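Long-range contact in fimbria adhesin protein (Klebsiella pneumoniae, PDB 3U4K), which is the receptor-binding domain of the fimbrial adhesin MrkD1P and binds human collagen V, probably helping the bacterium adhere to host tissue: residues 74-79 / 122-127. Numbering follows the deposited sequence.
Sequences NTTLKS and TTTGSS
Thr76 and Thr124 face each other where two antiparallel strands of a jelly-roll beta barrel, 74-83 and 119-125, run side by side at the edge of a sheet. Strand 119-125 is the outermost strand of that sheet within the chain, and the side chains of Thr76, Lys78, Thr122 and Thr124 all point from one face of this exposed pair. There Thr76 and Thr124 cross obliquely: OG1 of Thr124 lies 3.3 Å from CB of Thr76. In Thr124, CG2 stands anti to the backbone N (OG1 has chi1 -50°), which carries the methyl towards the end of the pair, against OD1 of Asn74 at 3.4 Å. These two side chains meet at about a right angle, while ND2 of Asn74 rests near the backbone of Gly125, 3.7 Å from its CA. Further along, Thr122 repeats the Thr124 rotamer, its CG2 near OG1 of Thr76 and its OG1 near CB and CG of Lys78; the Lys78 chain runs out straight to CE and bends at chi4 (66°), its NZ making a weak hydrogen bond with OG of Ser120 and a long, weak ion pair with OD2 of Asp80.

The opposite face is carried by Thr75, Leu77 and Thr123. Leu77 and Thr123 both lean on Phe128 of the strand beyond the corner at Ser126 and Ser127, and OG1 of Thr75 is hydrogen-bonded to OG of Ser24, a residue that probably belongs to the construct's leader.

Two reciprocal pairs of backbone N-H...O bonds, Thr75 with Gly125 and Leu77 with Thr123, fix this register. Beside the second of them, the methyl CG2 of Thr122 lies 3.4 Å from O of Leu77.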
ATOM      1  N   ASN A  74     -27.436   0.794  13.350  1.00 77.00           N
ATOM      2  CA  ASN A  74     -26.134   1.218  13.828  1.00 77.25           C
ATOM      3  C   ASN A  74     -25.287  -0.039  14.004  1.00 77.09           C
ATOM      4  O   ASN A  74     -25.610  -0.913  14.813  1.00 74.25           O
ATOM      5  CB  ASN A  74     -26.258   1.992  15.139  1.00 78.01           C
ATOM      6  CG  ASN A  74     -25.193   3.058  15.285  1.00 78.59           C
ATOM      7  OD1 ASN A  74     -24.232   2.893  16.040  1.00 76.23           O
ATOM      8  ND2 ASN A  74     -25.354   4.161  14.554  1.00 78.21           N
ATOM      9  N   THR A  75     -24.218  -0.134  13.221  1.00 78.15           N
ATOM     10  CA  THR A  75     -23.420  -1.353  13.140  1.00 77.31           C
ATOM     11  C   THR A  75     -21.979  -1.104  13.562  1.00 74.60           C
ATOM     12  O   THR A  75     -21.414  -0.048  13.275  1.00 71.19           O
ATOM     13  CB  THR A  75     -23.447  -1.933  11.707  1.00 78.82           C
ATOM     14  OG1 THR A  75     -24.806  -2.078  11.272  1.00 80.50           O
ATOM     15  CG2 THR A  75     -22.748  -3.290  11.644  1.00 77.75           C
ATOM     16  N   THR A  76     -21.400  -2.085  14.251  1.00 76.03           N
ATOM     17  CA  THR A  76     -19.981  -2.073  14.607  1.00 76.16           C
ATOM     18  C   THR A  76     -19.155  -2.877  13.588  1.00 74.55           C
ATOM     19  O   THR A  76     -19.280  -4.099  13.492  1.00 71.71           O
ATOM     20  CB  THR A  76     -19.743  -2.560  16.059  1.00 77.23           C
ATOM     21  OG1 THR A  76     -18.338  -2.695  16.298  1.00 79.94           O
ATOM     22  CG2 THR A  76     -20.445  -3.901  16.337  1.00 77.19           C
ATOM     23  N   LEU A  77     -18.324  -2.173  12.822  1.00 76.27           N
ATOM     24  CA  LEU A  77     -17.584  -2.785  11.715  1.00 75.47           C
ATOM     25  C   LEU A  77     -16.078  -2.851  11.918  1.00 74.50           C
ATOM     26  O   LEU A  77     -15.471  -1.931  12.472  1.00 72.63           O
ATOM     27  CB  LEU A  77     -17.880  -2.063  10.396  1.00 75.25           C
ATOM     28  CG  LEU A  77     -19.193  -2.370   9.671  1.00 76.93           C
ATOM     29  CD1 LEU A  77     -19.303  -1.502   8.428  1.00 76.62           C
ATOM     30  CD2 LEU A  77     -19.318  -3.845   9.303  1.00 78.14           C
ATOM     31  N   LYS A  78     -15.491  -3.948  11.446  1.00 74.70           N
ATOM     32  CA  LYS A  78     -14.046  -4.152  11.470  1.00 75.96           C
ATOM     33  C   LYS A  78     -13.491  -4.091  10.042  1.00 75.88           C
ATOM     34  O   LYS A  78     -13.787  -4.956   9.214  1.00 77.44           O
ATOM     35  CB  LYS A  78     -13.726  -5.495  12.130  1.00 74.62           C
ATOM     36  CG  LYS A  78     -12.264  -5.903  12.104  1.00 75.02           C
ATOM     37  CD  LYS A  78     -12.117  -7.364  12.506  1.00 75.76           C
ATOM     38  CE  LYS A  78     -10.697  -7.870  12.307  1.00 76.02           C
ATOM     39  NZ  LYS A  78      -9.733  -7.191  13.214  1.00 75.30           N
ATOM     40  N   SER A  79     -12.700  -3.058   9.759  1.00 74.67           N
ATOM     41  CA  SER A  79     -12.070  -2.895   8.446  1.00 74.05           C
ATOM     42  C   SER A  79     -10.621  -3.359   8.459  1.00 71.07           C
ATOM     43  O   SER A  79      -9.828  -2.907   9.281  1.00 67.83           O
ATOM     44  CB  SER A  79     -12.141  -1.438   7.980  1.00 75.15           C
ATOM     45  OG  SER A  79     -13.388  -1.158   7.373  1.00 76.72           O
ATOM     46  N   THR A 122     -11.490  -0.771  13.872  1.00 77.64           N
ATOM     47  CA  THR A 122     -12.863  -1.004  14.304  1.00 76.45           C
ATOM     48  C   THR A 122     -13.550   0.296  14.707  1.00 75.53           C
ATOM     49  O   THR A 122     -12.981   1.114  15.434  1.00 76.97           O
ATOM     50  CB  THR A 122     -12.931  -2.019  15.460  1.00 77.31           C
ATOM     51  OG1 THR A 122     -12.109  -3.150  15.149  1.00 79.29           O
ATOM     52  CG2 THR A 122     -14.365  -2.492  15.680  1.00 78.70           C
ATOM     53  N   THR A 123     -14.772   0.476  14.214  1.00 75.03           N
ATOM     54  CA  THR A 123     -15.616   1.622  14.560  1.00 72.31           C
ATOM     55  C   THR A 123     -17.099   1.242  14.450  1.00 71.32           C
ATOM     56  O   THR A 123     -17.439   0.156  13.970  1.00 68.62           O
ATOM     57  CB  THR A 123     -15.291   2.867  13.696  1.00 72.75           C
ATOM     58  OG1 THR A 123     -16.055   3.989  14.155  1.00 71.45           O
ATOM     59  CG2 THR A 123     -15.598   2.614  12.220  1.00 73.77           C
ATOM     60  N   THR A 124     -17.972   2.140  14.898  1.00 71.07           N
ATOM     61  CA  THR A 124     -19.411   1.880  14.925  1.00 67.78           C
ATOM     62  C   THR A 124     -20.181   3.048  14.309  1.00 64.66           C
ATOM     63  O   THR A 124     -19.822   4.209  14.502  1.00 66.16           O
ATOM     64  CB  THR A 124     -19.891   1.582  16.364  1.00 67.93           C
ATOM     65  OG1 THR A 124     -19.043   0.586  16.947  1.00 68.08           O
ATOM     66  CG2 THR A 124     -21.327   1.066  16.382  1.00 68.50           C
ATOM     67  N   GLY A 125     -21.229   2.726  13.555  1.00 62.75           N
ATOM     68  CA  GLY A 125     -22.048   3.732  12.881  1.00 61.42           C
ATOM     69  C   GLY A 125     -23.000   3.091  11.892  1.00 61.86           C
ATOM     70  O   GLY A 125     -23.122   1.866  11.840  1.00 61.43           O
ATOM     71  N   SER A 126     -23.676   3.923  11.108  1.00 63.33           N
ATOM     72  CA  SER A 126     -24.613   3.442  10.094  1.00 66.06           C
ATOM     73  C   SER A 126     -24.209   3.929   8.707  1.00 67.93           C
ATOM     74  O   SER A 126     -24.600   3.344   7.698  1.00 69.33           O
ATOM     75  CB  SER A 126     -26.039   3.882  10.428  1.00 68.16           C
ATOM     76  OG  SER A 126     -26.112   5.290  10.573  1.00 70.22           O
ATOM     77  N   SER A 127     -23.438   5.014   8.677  1.00 69.64           N
ATOM     78  CA  SER A 127     -22.802   5.519   7.462  1.00 69.77           C
ATOM     79  C   SER A 127     -21.300   5.640   7.701  1.00 71.98           C
ATOM     80  O   SER A 127     -20.862   5.951   8.815  1.00 72.37           O
ATOM     81  CB  SER A 127     -23.375   6.880   7.066  1.00 68.61           C
ATOM     82  OG  SER A 127     -24.624   6.743   6.415  1.00 70.68           O
TER